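Local coordinates for tumor necrosis factor ligand superfamily member 9 (PDB 6MKB), which binds the receptor TNFRSF9 (4-1BB) as a cytokine of the tumor necrosis factor family and drives proliferation of activated T cells, at the glycan on A:Asn23, the interface of chains A and B and the glycan on B:Asn23. Coordinates in Å, arbitrary orientation; residue numbers count along the deposited sequence, not the author numbering. Chains: chain A/B, Tumor necrosis factor ligand superfamily member 9.

Contact 1: the glycan on A:Asn23. Residues chain A 22-23, 82, 137-138, 146. With NAG (2-acetamido-2-deoxy-beta-D-glucopyranose), chain C; NAG (2-acetamido-2-deoxy-beta-D-glucopyranose), chain D; BMA (beta-D-mannopyranose), chain E; MAN (alpha-D-mannopyranose), chain F.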
loop_
_atom_site.group_PDB
_atom_site.type_symbol
_atom_site.label_atom_id
_atom_site.label_comp_id
_atom_site.label_asym_id
_atom_site.label_seq_id
_atom_site.Cartn_x
_atom_site.Cartn_y
_atom_site.Cartn_z
ATOM N N CYS A 22 4.493 19.349 -9.884
ATOM C CA CYS A 22 3.547 20.058 -10.745
ATOM C C CYS A 22 2.398 19.125 -11.128
ATOM O O CYS A 22 2.484 17.920 -10.899
ATOM C CB CYS A 22 4.219 20.664 -11.981
ATOM S SG CYS A 22 4.854 19.460 -13.177
ATOM N N ASN A 23 1.319 19.689 -11.673
ATOM C CA ASN A 23 0.142 18.960 -12.128
ATOM C C ASN A 23 0.412 18.474 -13.556
ATOM O O ASN A 23 0.446 19.273 -14.490
ATOM C CB ASN A 23 -1.114 19.848 -12.012
ATOM C CG ASN A 23 -1.425 20.271 -10.585
ATOM O OD1 ASN A 23 -0.992 19.652 -9.608
ATOM N ND2 ASN A 23 -2.199 21.331 -10.439
ATOM N N TRP A 82 -0.741 19.609 0.004
ATOM C CA TRP A 82 -0.979 18.189 -0.277
ATOM C C TRP A 82 -0.378 17.763 -1.614
ATOM O O TRP A 82 -0.175 18.587 -2.508
ATOM C CB TRP A 82 -2.496 17.863 -0.244
ATOM C CG TRP A 82 -3.320 18.738 -1.150
ATOM C CD1 TRP A 82 -3.977 19.883 -0.810
ATOM C CD2 TRP A 82 -3.525 18.563 -2.567
ATOM N NE1 TRP A 82 -4.624 20.407 -1.912
ATOM C CE2 TRP A 82 -4.362 19.617 -3.003
ATOM C CE3 TRP A 82 -3.132 17.582 -3.501
ATOM C CZ2 TRP A 82 -4.759 19.753 -4.338
ATOM C CZ3 TRP A 82 -3.525 17.728 -4.827
ATOM C CH2 TRP A 82 -4.319 18.804 -5.232
ATOM N N ALA A 137 -0.582 18.486 -7.005
ATOM C CA ALA A 137 0.037 19.112 -5.836
ATOM C C ALA A 137 -0.426 20.545 -5.631
ATOM O O ALA A 137 -0.587 21.318 -6.578
ATOM C CB ALA A 137 1.562 19.070 -5.942
ATOM N N TYR A 138 -0.606 20.899 -4.371
ATOM C CA TYR A 138 -0.902 22.257 -3.958
ATOM C C TYR A 138 -0.027 22.538 -2.753
ATOM O O TYR A 138 -0.259 21.987 -1.674
ATOM C CB TYR A 138 -2.398 22.521 -3.676
ATOM C CG TYR A 138 -2.628 23.884 -3.064
ATOM C CD1 TYR A 138 -2.151 25.039 -3.684
ATOM C CD2 TYR A 138 -3.271 24.020 -1.837
ATOM C CE1 TYR A 138 -2.334 26.298 -3.110
ATOM C CE2 TYR A 138 -3.484 25.275 -1.265
ATOM C CZ TYR A 138 -3.013 26.415 -1.902
ATOM O OH TYR A 138 -3.211 27.663 -1.348
ATOM N N TYR A 146 7.121 24.224 -4.548
ATOM C CA TYR A 146 7.074 23.036 -5.421
ATOM C C TYR A 146 8.459 22.499 -5.732
ATOM O O TYR A 146 8.585 21.351 -6.170
ATOM C CB TYR A 146 6.317 23.335 -6.729
ATOM C CG TYR A 146 4.857 23.645 -6.503
ATOM C CD1 TYR A 146 3.930 22.624 -6.318
ATOM C CD2 TYR A 146 4.411 24.960 -6.391
ATOM C CE1 TYR A 146 2.589 22.900 -6.068
ATOM C CE2 TYR A 146 3.075 25.248 -6.126
ATOM C CZ TYR A 146 2.164 24.212 -5.977
ATOM O OH TYR A 146 0.840 24.468 -5.728
HETATM C C1 NAG C . -2.609 21.822 -9.159
HETATM C C2 NAG C . -2.188 23.278 -8.950
HETATM C C3 NAG C . -2.765 23.784 -7.628
HETATM C C4 NAG C . -4.266 23.500 -7.472
HETATM C C5 NAG C . -4.572 22.034 -7.792
HETATM C C6 NAG C . -6.061 21.715 -7.799
HETATM C C7 NAG C . 0.089 23.991 -9.594
HETATM C C8 NAG C . 1.493 23.477 -9.526
HETATM N N2 NAG C . -0.749 23.297 -8.828
HETATM O O3 NAG C . -2.486 25.177 -7.463
HETATM O O4 NAG C . -4.669 23.783 -6.126
HETATM O O5 NAG C . -4.029 21.674 -9.066
HETATM O O6 NAG C . -6.199 20.295 -7.666
HETATM O O7 NAG C . -0.214 24.970 -10.268
HETATM C C1 NAG D . -5.453 24.921 -5.888
HETATM C C2 NAG D . -6.179 24.728 -4.555
HETATM C C3 NAG D . -6.916 26.020 -4.157
HETATM C C4 NAG D . -5.982 27.238 -4.181
HETATM C C5 NAG D . -5.307 27.335 -5.561
HETATM C C6 NAG D . -4.286 28.471 -5.636
HETATM C C7 NAG D . -7.092 22.555 -3.811
HETATM C C8 NAG D . -8.084 21.484 -4.155
HETATM N N2 NAG D . -7.102 23.606 -4.638
HETATM O O3 NAG D . -7.490 25.872 -2.852
HETATM O O4 NAG D . -6.717 28.420 -3.850
HETATM O O5 NAG D . -4.626 26.090 -5.842
HETATM O O6 NAG D . -3.255 28.211 -6.602
HETATM O O7 NAG D . -6.343 22.441 -2.845
HETATM C C1 BMA E . -6.367 29.149 -2.681
HETATM C C2 BMA E . -6.207 30.627 -3.066
HETATM C C3 BMA E . -5.965 31.507 -1.825
HETATM C C4 BMA E . -6.951 31.202 -0.683
HETATM C C5 BMA E . -7.134 29.692 -0.429
HETATM C C6 BMA E . -8.288 29.359 0.530
HETATM O O2 BMA E . -7.379 31.062 -3.785
HETATM O O3 BMA E . -6.060 32.903 -2.173
HETATM O O4 BMA E . -6.526 31.876 0.510
HETATM O O5 BMA E . -7.385 29.009 -1.672
HETATM O O6 BMA E . -8.229 30.062 1.781
HETATM C C1 MAN F . -4.992 33.798 -1.826
HETATM C C2 MAN F . -5.513 34.795 -0.772
HETATM C C3 MAN F . -6.535 35.787 -1.368
HETATM C C4 MAN F . -6.084 36.435 -2.688
HETATM C C5 MAN F . -5.433 35.415 -3.639
HETATM C C6 MAN F . -4.747 36.065 -4.832
HETATM O O2 MAN F . -4.410 35.486 -0.164
HETATM O O3 MAN F . -6.915 36.785 -0.410
HETATM O O4 MAN F . -7.240 37.005 -3.315
HETATM O O5 MAN F . -4.504 34.520 -2.980
HETATM O O6 MAN F . -5.100 35.327 -6.007
#
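With CG anti to its carbonyl carbon (chi1 -62°), A:Asn23 points its carboxamide toward strand 129-140, whereas A:Trp82 takes the crowded position between backbone N and carbonyl carbon (chi1 54°) and A:Tyr138 sets CG anti to its backbone N (chi1 172°). These turns line up the linked amide, an indole edge and a phenol face along one N-linked chain of sugars. The amide nitrogen ND2 of A:Asn23 is joined covalently to C1 of NAG (chain C), and its OD1 accepts the backbone N-H of A:Ala137 at 2.9 Å, nearly along the C=O axis, which should fix the rotation of the carboxamide. The same alanine answers the sugar: its O accepts the acetamido N2 of NAG (chain C) at 3.0 Å, again almost along the carbonyl axis. The acetamido methyl C8 lies over the face of A:Tyr146, 3.9 Å from the ring centroid. One residue further out, A:Trp82 NE1 donates to the acetamido O7 of NAG (chain D) at 2.8 Å, the oxygen lying in the indole plane, while C2 of that sugar sits over the centre of the A:Tyr138 ring. Between the sugars, O3 of NAG (chain C) donates to the ring oxygen O5 of NAG (chain D) at 2.8 Å. BMA and MAN are poorly ordered. The site lies on the TNF homology domain, where strands 80-90 and 129-140 meet the loop of A:Asn23 and the 3-10 helix 145-148.

Contact 2: the interface of chains A and B. Residues chain A 8, 10, 61, 162; chain B 8-10, 61, 122, 162-164.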
loop_
_atom_site.group_PDB
_atom_site.type_symbol
_atom_site.label_atom_id
_atom_site.label_comp_id
_atom_site.label_asym_id
_atom_site.label_seq_id
_atom_site.Cartn_x
_atom_site.Cartn_y
_atom_site.Cartn_z
ATOM N N PRO A 8 1.441 -15.591 -13.640
ATOM C CA PRO A 8 0.644 -14.500 -13.036
ATOM C C PRO A 8 0.658 -13.220 -13.865
ATOM O O PRO A 8 1.678 -12.878 -14.454
ATOM C CB PRO A 8 1.300 -14.298 -11.659
ATOM C CG PRO A 8 2.066 -15.596 -11.388
ATOM C CD PRO A 8 2.547 -16.009 -12.747
ATOM N N PHE A 10 0.915 -9.551 -13.770
ATOM C CA PHE A 10 1.437 -8.564 -12.825
ATOM C C PHE A 10 2.308 -7.522 -13.525
ATOM O O PHE A 10 3.012 -7.841 -14.476
ATOM C CB PHE A 10 2.256 -9.283 -11.717
ATOM C CG PHE A 10 2.925 -8.399 -10.680
ATOM C CD1 PHE A 10 2.196 -7.871 -9.616
ATOM C CD2 PHE A 10 4.281 -8.106 -10.759
ATOM C CE1 PHE A 10 2.811 -7.055 -8.661
ATOM C CE2 PHE A 10 4.898 -7.291 -9.804
ATOM C CZ PHE A 10 4.161 -6.775 -8.756
ATOM N N TYR A 61 -6.015 -6.004 -8.568
ATOM C CA TYR A 61 -5.531 -5.302 -7.388
ATOM C C TYR A 61 -4.610 -4.223 -7.943
ATOM O O TYR A 61 -3.551 -4.552 -8.484
ATOM C CB TYR A 61 -4.809 -6.282 -6.430
ATOM C CG TYR A 61 -4.168 -5.643 -5.214
ATOM C CD1 TYR A 61 -2.957 -4.957 -5.317
ATOM C CD2 TYR A 61 -4.720 -5.807 -3.946
ATOM C CE1 TYR A 61 -2.327 -4.433 -4.193
ATOM C CE2 TYR A 61 -4.100 -5.277 -2.817
ATOM C CZ TYR A 61 -2.903 -4.589 -2.948
ATOM O OH TYR A 61 -2.289 -4.028 -1.857
ATOM N N PHE A 162 -2.195 -6.428 -10.417
ATOM C CA PHE A 162 -2.165 -7.880 -10.501
ATOM C C PHE A 162 -3.583 -8.368 -10.741
ATOM O O PHE A 162 -4.498 -7.829 -10.129
ATOM C CB PHE A 162 -1.575 -8.460 -9.207
ATOM C CG PHE A 162 -1.738 -9.942 -8.952
ATOM C CD1 PHE A 162 -2.793 -10.419 -8.173
ATOM C CD2 PHE A 162 -0.756 -10.849 -9.358
ATOM C CE1 PHE A 162 -2.921 -11.790 -7.895
ATOM C CE2 PHE A 162 -0.871 -12.210 -9.059
ATOM C CZ PHE A 162 -1.953 -12.671 -8.324
ATOM N N PRO B 8 -5.373 -17.515 -9.838
ATOM C CA PRO B 8 -4.357 -16.687 -9.152
ATOM C C PRO B 8 -4.257 -16.973 -7.652
ATOM O O PRO B 8 -5.272 -17.219 -7.002
ATOM C CB PRO B 8 -4.836 -15.251 -9.410
ATOM C CG PRO B 8 -5.709 -15.367 -10.652
ATOM C CD PRO B 8 -6.424 -16.665 -10.436
ATOM N N VAL B 9 -3.026 -16.984 -7.114
ATOM C CA VAL B 9 -2.785 -17.216 -5.693
ATOM C C VAL B 9 -2.858 -15.856 -5.028
ATOM O O VAL B 9 -2.037 -14.985 -5.317
ATOM C CB VAL B 9 -1.462 -17.972 -5.440
ATOM C CG1 VAL B 9 -1.173 -18.095 -3.946
ATOM C CG2 VAL B 9 -1.477 -19.350 -6.106
ATOM N N PHE B 10 -3.923 -15.633 -4.232
ATOM C CA PHE B 10 -4.222 -14.357 -3.580
ATOM C C PHE B 10 -4.985 -14.562 -2.285
ATOM O O PHE B 10 -5.841 -15.440 -2.193
ATOM C CB PHE B 10 -5.062 -13.453 -4.545
ATOM C CG PHE B 10 -5.488 -12.097 -3.997
ATOM C CD1 PHE B 10 -4.606 -11.023 -3.987
ATOM C CD2 PHE B 10 -6.769 -11.900 -3.496
ATOM C CE1 PHE B 10 -4.993 -9.783 -3.474
ATOM C CE2 PHE B 10 -7.159 -10.657 -2.997
ATOM C CZ PHE B 10 -6.269 -9.607 -2.990
ATOM N N TYR B 61 3.896 -10.605 -3.398
ATOM C CA TYR B 61 3.653 -9.217 -3.075
ATOM C C TYR B 61 2.864 -9.271 -1.783
ATOM O O TYR B 61 1.740 -9.777 -1.786
ATOM C CB TYR B 61 2.895 -8.541 -4.212
ATOM C CG TYR B 61 2.508 -7.097 -3.968
ATOM C CD1 TYR B 61 1.421 -6.772 -3.159
ATOM C CD2 TYR B 61 3.133 -6.065 -4.655
ATOM C CE1 TYR B 61 1.025 -5.452 -2.975
ATOM C CE2 TYR B 61 2.720 -4.748 -4.510
ATOM C CZ TYR B 61 1.689 -4.439 -3.640
ATOM O OH TYR B 61 1.290 -3.129 -3.474
ATOM N N LEU B 122 7.818 -6.905 -1.817
ATOM C CA LEU B 122 7.963 -8.107 -2.611
ATOM C C LEU B 122 8.940 -8.993 -1.853
ATOM O O LEU B 122 10.062 -8.569 -1.572
ATOM C CB LEU B 122 8.434 -7.766 -4.029
ATOM C CG LEU B 122 7.369 -7.221 -4.997
ATOM C CD1 LEU B 122 8.022 -6.446 -6.142
ATOM C CD2 LEU B 122 6.477 -8.347 -5.558
ATOM N N PHE B 162 -0.029 -12.076 -2.705
ATOM C CA PHE B 162 -0.285 -12.708 -3.973
ATOM C C PHE B 162 1.007 -13.183 -4.609
ATOM O O PHE B 162 2.023 -12.512 -4.507
ATOM C CB PHE B 162 -1.085 -11.835 -4.936
ATOM C CG PHE B 162 -0.766 -10.386 -5.140
ATOM C CD1 PHE B 162 0.154 -9.994 -6.105
ATOM C CD2 PHE B 162 -1.530 -9.392 -4.515
ATOM C CE1 PHE B 162 0.347 -8.624 -6.395
ATOM C CE2 PHE B 162 -1.334 -8.030 -4.803
ATOM C CZ PHE B 162 -0.417 -7.656 -5.754
ATOM N N LEU B 163 0.965 -14.361 -5.253
ATOM C CA LEU B 163 2.110 -14.929 -5.934
ATOM C C LEU B 163 2.321 -14.208 -7.257
ATOM O O LEU B 163 1.453 -14.238 -8.131
ATOM C CB LEU B 163 1.951 -16.450 -6.128
ATOM C CG LEU B 163 3.094 -17.204 -6.847
ATOM C CD1 LEU B 163 4.448 -16.979 -6.143
ATOM C CD2 LEU B 163 2.796 -18.699 -6.899
ATOM N N VAL B 164 3.488 -13.572 -7.387
ATOM C CA VAL B 164 3.932 -12.768 -8.529
ATOM C C VAL B 164 4.821 -13.615 -9.460
ATOM O O VAL B 164 4.728 -13.517 -10.682
ATOM C CB VAL B 164 4.670 -11.511 -7.970
ATOM C CG1 VAL B 164 5.582 -10.860 -8.986
ATOM C CG2 VAL B 164 3.682 -10.501 -7.402
#
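Two phenylalanines from equivalent strands form the apolar centre: the side chains of A:Phe162 and B:Phe162 point toward each other and their rings stack face to face, planes 14° and centroids 4.1 Å apart, CD1 of B:Phe162 lying over the A:Phe162 ring toward its rim. A:Phe162 sets CG anti to its backbone N, but B:Phe162 adopts the crowded position between N and carbonyl carbon (chi1 45°), so identical residues fill the core in unlike ways. The other face of B:Phe162 rests on CB of B:Tyr61 from its own chain, and its edge meets A:Phe10 and A:Tyr61. Against A:Tyr61 it stands edge-to-face, at 68°, bringing CE2 of B:Phe162 over the tyrosine ring. Further out, B:Val164 lays both methyls on one face of A:Phe10: CG2 lies over the ring centre, 3.7 Å from the centroid, and CG1 touches CD2 of A:Phe10 at 3.5 Å. The side chains of A:Tyr61 and B:Tyr61 cross at about a right angle, CE1 of one 3.7 Å from CE1 of the other. At the rim, A:Pro8 CG packs 3.5 Å from the backbone O of B:Val164, without a polar bond across the patch. This aromatic patch is one part of the interface pairing the two chains in the dimer, an unusual arrangement for a TNF-family ligand.

Contact 3: the glycan on B:Asn23. Residues chain B 23, 82, 137-138, 146. With NAG (2-acetamido-2-deoxy-beta-D-glucopyranose), chain G; NAG (2-acetamido-2-deoxy-beta-D-glucopyranose), chain H; BMA (beta-D-mannopyranose), chain I.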
loop_
_atom_site.group_PDB
_atom_site.type_symbol
_atom_site.label_atom_id
_atom_site.label_comp_id
_atom_site.label_asym_id
_atom_site.label_seq_id
_atom_site.Cartn_x
_atom_site.Cartn_y
_atom_site.Cartn_z
ATOM N N ASN B 23 -0.010 -4.401 22.594
ATOM C CA ASN B 23 0.992 -5.208 21.911
ATOM C C ASN B 23 0.502 -6.648 21.928
ATOM O O ASN B 23 0.442 -7.259 22.994
ATOM C CB ASN B 23 2.386 -5.017 22.550
ATOM C CG ASN B 23 2.919 -3.606 22.444
ATOM O OD1 ASN B 23 2.490 -2.797 21.618
ATOM N ND2 ASN B 23 3.868 -3.284 23.288
ATOM N N TRP B 82 3.423 6.340 18.500
ATOM C CA TRP B 82 3.415 5.596 17.239
ATOM C C TRP B 82 2.602 4.314 17.320
ATOM O O TRP B 82 2.437 3.742 18.389
ATOM C CB TRP B 82 4.859 5.271 16.788
ATOM C CG TRP B 82 5.676 4.562 17.825
ATOM C CD1 TRP B 82 6.531 5.129 18.728
ATOM C CD2 TRP B 82 5.727 3.144 18.058
ATOM N NE1 TRP B 82 7.111 4.156 19.510
ATOM C CE2 TRP B 82 6.635 2.926 19.122
ATOM C CE3 TRP B 82 5.086 2.035 17.476
ATOM C CZ2 TRP B 82 6.897 1.648 19.635
ATOM C CZ3 TRP B 82 5.369 0.768 17.966
ATOM C CH2 TRP B 82 6.254 0.583 19.042
ATOM N N ALA B 137 2.318 -0.582 19.684
ATOM C CA ALA B 137 1.968 0.809 19.955
ATOM C C ALA B 137 2.598 1.331 21.250
ATOM O O ALA B 137 2.632 0.635 22.261
ATOM C CB ALA B 137 0.446 0.978 20.012
ATOM N N TYR B 138 3.105 2.556 21.193
ATOM C CA TYR B 138 3.585 3.327 22.319
ATOM C C TYR B 138 2.828 4.650 22.279
ATOM O O TYR B 138 3.065 5.458 21.382
ATOM C CB TYR B 138 5.108 3.529 22.313
ATOM C CG TYR B 138 5.572 4.488 23.394
ATOM C CD1 TYR B 138 5.256 4.269 24.736
ATOM C CD2 TYR B 138 6.294 5.636 23.074
ATOM C CE1 TYR B 138 5.643 5.166 25.728
ATOM C CE2 TYR B 138 6.718 6.523 24.064
ATOM C CZ TYR B 138 6.398 6.279 25.394
ATOM O OH TYR B 138 6.810 7.141 26.386
ATOM N N TYR B 146 -4.209 4.454 25.163
ATOM C CA TYR B 146 -4.433 3.292 24.285
ATOM C C TYR B 146 -5.917 3.084 23.984
ATOM O O TYR B 146 -6.245 2.363 23.056
ATOM C CB TYR B 146 -3.821 2.022 24.908
ATOM C CG TYR B 146 -2.311 2.094 25.006
ATOM C CD1 TYR B 146 -1.508 1.818 23.902
ATOM C CD2 TYR B 146 -1.686 2.510 26.184
ATOM C CE1 TYR B 146 -0.119 1.933 23.970
ATOM C CE2 TYR B 146 -0.298 2.637 26.260
ATOM C CZ TYR B 146 0.481 2.350 25.147
ATOM O OH TYR B 146 1.848 2.461 25.198
HETATM C C1 NAG G . 4.476 -1.987 23.323
HETATM C C2 NAG G . 4.316 -1.335 24.695
HETATM C C3 NAG G . 5.084 -0.013 24.714
HETATM C C4 NAG G . 6.528 -0.141 24.220
HETATM C C5 NAG G . 6.589 -0.905 22.901
HETATM C C6 NAG G . 8.016 -1.217 22.466
HETATM C C7 NAG G . 2.120 -1.416 25.852
HETATM C C8 NAG G . 0.664 -1.298 25.536
HETATM N N2 NAG G . 2.919 -1.013 24.872
HETATM O O3 NAG G . 5.039 0.554 26.033
HETATM O O4 NAG G . 7.097 1.159 24.042
HETATM O O5 NAG G . 5.865 -2.142 23.000
HETATM O O6 NAG G . 7.959 -1.527 21.071
HETATM O O7 NAG G . 2.492 -1.829 26.933
HETATM C C1 NAG H . 8.063 1.604 24.987
HETATM C C2 NAG H . 8.870 2.721 24.321
HETATM C C3 NAG H . 9.757 3.462 25.333
HETATM C C4 NAG H . 8.980 3.911 26.574
HETATM C C5 NAG H . 8.198 2.733 27.176
HETATM C C6 NAG H . 7.255 3.180 28.291
HETATM C C7 NAG H . 9.594 2.641 21.965
HETATM C C8 NAG H . 10.416 1.862 20.978
HETATM N N2 NAG H . 9.640 2.178 23.214
HETATM O O3 NAG H . 10.353 4.609 24.718
HETATM O O4 NAG H . 9.898 4.474 27.527
HETATM O O5 NAG H . 7.408 2.080 26.174
HETATM O O6 NAG H . 6.322 2.136 28.568
HETATM O O7 NAG H . 8.956 3.628 21.625
HETATM C C1 BMA I . 9.744 5.844 27.889
HETATM C C2 BMA I . 9.714 5.940 29.421
HETATM C C3 BMA I . 9.660 7.402 29.890
HETATM C C4 BMA I . 10.638 8.329 29.153
HETATM C C5 BMA I . 10.749 8.052 27.637
HETATM C C6 BMA I . 11.963 8.733 26.983
HETATM O O2 BMA I . 10.860 5.261 29.962
HETATM O O3 BMA I . 9.868 7.509 31.309
HETATM O O4 BMA I . 10.224 9.684 29.369
HETATM O O5 BMA I . 10.821 6.638 27.356
HETATM O O6 BMA I . 11.941 10.158 27.140
#
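A shallow groove, walled by aromatic side chains rather than closed around its sugars, receives the glycan of B:Asn23. One wall is the six-membered edge of B:Trp82, which meets O6 of NAG (chain G) and the acetamido carbon C7 of NAG (chain H) in the indole plane. The facing wall is B:Tyr146, over whose ring the acetamido methyl C8 of NAG (chain G) sits, 3.9 Å from the centroid. Strand 129-140 makes the floor: the backbone O of B:Ala137 accepts N2 of NAG (chain G) at 3.1 Å, and the ring of B:Tyr138 lies beneath NAG (chain H). That ring carries C2 of the second sugar over one face, toward the rim. B:Tyr138 also braces the tryptophan, its CB lying over an indole face. No lid is seen among the residues around the sugars: protein hides 161 of 290 Å² of NAG (chain G), 68 of 243 Å² of NAG (chain H) and 16 of 239 Å² of BMA, which is poorly ordered at the open end. The site thus illustrates how an N-linked core packs on aromatic side chains, inner sugars held and outer ones loose. ND2 of B:Asn23 is bonded to C1 of NAG (chain G), and OD1 of the same carboxamide accepts the N-H of B:Ala137 at 2.9 Å, which should hold the amide in place. At the second sugar, B:Trp82 NE1 donates to O7 of NAG (chain H) at 2.9 Å, 150° at the hydrogen.

Contacts 1 and 3 are the same glycan site in the two copies, their C-alpha centres about 33 Å apart; contact 2 lies about 32 Å from contact 1 and about 31 Å from contact 3, between the same kind of centres. No residue is shared. Contact 2 draws mainly on strands 10-15, 58-70 and 158-163, whereas the glycans sit on strands 80-90 and 129-140, with the 3-10 helix 145-148. The sugars therefore lie away from this part of the dimer interface, so that glycosylation and assembly at this patch need not compete. The glycan sites match closely in the two copies.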